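Local coordinates for aspartate semialdehyde dehydrogenase (Francisella tularensis subsp. tularensis, PDB 4WOJ), which catalyses the NADPH-dependent reductive dephosphorylation of L-aspartyl-4-phosphate to L-aspartate semialdehyde, probably by way of an acyl-thioester intermediate, in amino-acid biosynthesis, at the interface of chains A and B. Numbering follows the deposited sequence. Chains: chain A/B, Aspartate semialdehyde dehydrogenase.

The interface of chains A and B. Residues chain A 221, 229-231; chain B 311, 314-315, 333.
B:Leu315 meets A:Val221, A:Leu229 and A:Trp231 with its forked tip, a worked example of how a branched residue on a short helix can knit several partner loop residues together. The fork divides the work: methyl CD2 rests 3.6 Å from CB of A:Leu229 and touches CB of A:Trp231, whereas CD1 reaches CB and CG1 of A:Val221, about 4.0 Å from each.

The indole of A:Trp231 lies flat over the start of the same helix. With CG anti to the backbone N (chi1 -168°), the ring projects from the loop and presents one face to B:Lys311, whose CA sits above the middle. CB of that lysine makes a CH-pi contact, 3.7 Å from the centroid of the five-membered ring. CG of B:Lys311 lies 3.5 Å from CD1 of A:Trp231, and the chain runs on extended. Farther along the helix, CG2 of B:Thr314 packs 3.8 Å from CG of A:Pro230, while its OG1 lies obliquely beyond CE3 of A:Trp231, off the ring plane on the lysine side.

At the polar rim, a kink in B:Arg333 (chi2 -62°) turns the guanidinium toward the loop. CD of B:Arg333 packs 3.6 Å from CE3 of A:Trp231. Its NH1, tilted 32° from the carbonyl plane, donates a hydrogen bond to O of A:Pro230 at 3.0 Å.

In the homodimer, helix 311-317 and strand 329-336 of one subunit thus receive loop residues of the other, a contact the two-fold repeats.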
loop_
_atom_site.group_PDB
_atom_site.type_symbol
_atom_site.label_atom_id
_atom_site.label_comp_id
_atom_site.label_asym_id
_atom_site.label_seq_id
_atom_site.Cartn_x
_atom_site.Cartn_y
_atom_site.Cartn_z
ATOM N N VAL A 221 -3.576 6.330 16.411
ATOM C CA VAL A 221 -2.962 7.666 16.499
ATOM C C VAL A 221 -3.644 8.688 15.566
ATOM O O VAL A 221 -3.854 9.831 15.958
ATOM C CB VAL A 221 -1.448 7.609 16.257
ATOM C CG1 VAL A 221 -0.816 8.982 16.445
ATOM C CG2 VAL A 221 -0.816 6.605 17.212
ATOM N N LEU A 229 -0.935 4.759 6.833
ATOM C CA LEU A 229 0.052 5.231 7.809
ATOM C C LEU A 229 1.463 4.653 7.618
ATOM O O LEU A 229 1.754 3.495 8.014
ATOM C CB LEU A 229 -0.424 4.931 9.211
ATOM C CG LEU A 229 -1.876 5.325 9.546
ATOM C CD1 LEU A 229 -2.240 4.776 10.934
ATOM C CD2 LEU A 229 -2.104 6.831 9.504
ATOM N N PRO A 230 2.370 5.463 7.059
ATOM C CA PRO A 230 3.677 4.933 6.725
ATOM C C PRO A 230 4.682 5.036 7.876
ATOM O O PRO A 230 5.847 5.422 7.658
ATOM C CB PRO A 230 4.098 5.770 5.516
ATOM C CG PRO A 230 3.450 7.089 5.772
ATOM C CD PRO A 230 2.134 6.783 6.457
ATOM N N TRP A 231 4.215 4.684 9.074
ATOM C CA TRP A 231 5.083 4.515 10.240
ATOM C C TRP A 231 4.560 3.416 11.149
ATOM O O TRP A 231 3.466 3.533 11.691
ATOM C CB TRP A 231 5.184 5.797 11.055
ATOM C CG TRP A 231 6.299 5.747 12.085
ATOM C CD1 TRP A 231 6.286 5.105 13.285
ATOM C CD2 TRP A 231 7.561 6.388 11.997
ATOM N NE1 TRP A 231 7.474 5.299 13.952
ATOM C CE2 TRP A 231 8.257 6.112 13.186
ATOM C CE3 TRP A 231 8.167 7.196 11.032
ATOM C CZ2 TRP A 231 9.537 6.574 13.411
ATOM C CZ3 TRP A 231 9.416 7.678 11.273
ATOM C CH2 TRP A 231 10.097 7.361 12.448
ATOM N N LYS B 311 7.850 9.978 13.880
ATOM C CA LYS B 311 6.517 9.429 13.958
ATOM C C LYS B 311 5.398 10.482 13.972
ATOM O O LYS B 311 4.499 10.471 13.127
ATOM C CB LYS B 311 6.454 8.580 15.203
ATOM C CG LYS B 311 5.181 7.776 15.339
ATOM C CD LYS B 311 5.311 6.864 16.551
ATOM C CE LYS B 311 4.222 5.802 16.589
ATOM N NZ LYS B 311 4.679 4.696 17.470
ATOM N N THR B 314 5.169 12.171 10.614
ATOM C CA THR B 314 4.890 11.263 9.530
ATOM C C THR B 314 3.440 10.917 9.530
ATOM O O THR B 314 2.765 10.987 8.489
ATOM C CB THR B 314 5.697 9.966 9.632
ATOM O OG1 THR B 314 7.076 10.275 9.509
ATOM C CG2 THR B 314 5.294 9.024 8.539
ATOM N N LEU B 315 2.951 10.515 10.686
ATOM C CA LEU B 315 1.525 10.147 10.773
ATOM C C LEU B 315 0.636 11.345 10.552
ATOM O O LEU B 315 -0.423 11.223 9.969
ATOM C CB LEU B 315 1.190 9.425 12.073
ATOM C CG LEU B 315 1.901 8.067 12.241
ATOM C CD1 LEU B 315 1.408 7.366 13.491
ATOM C CD2 LEU B 315 1.749 7.130 11.051
ATOM N N ARG B 333 10.144 9.916 5.151
ATOM C CA ARG B 333 10.737 8.651 5.450
ATOM C C ARG B 333 12.020 8.519 4.608
ATOM O O ARG B 333 12.413 7.442 4.230
ATOM C CB ARG B 333 9.756 7.506 5.195
ATOM C CG ARG B 333 8.455 7.574 5.998
ATOM C CD ARG B 333 8.640 7.501 7.508
ATOM N NE ARG B 333 9.778 6.658 7.880
ATOM C CZ ARG B 333 9.783 5.324 7.973
ATOM N NH1 ARG B 333 8.702 4.604 7.707
ATOM N NH2 ARG B 333 10.907 4.694 8.332
#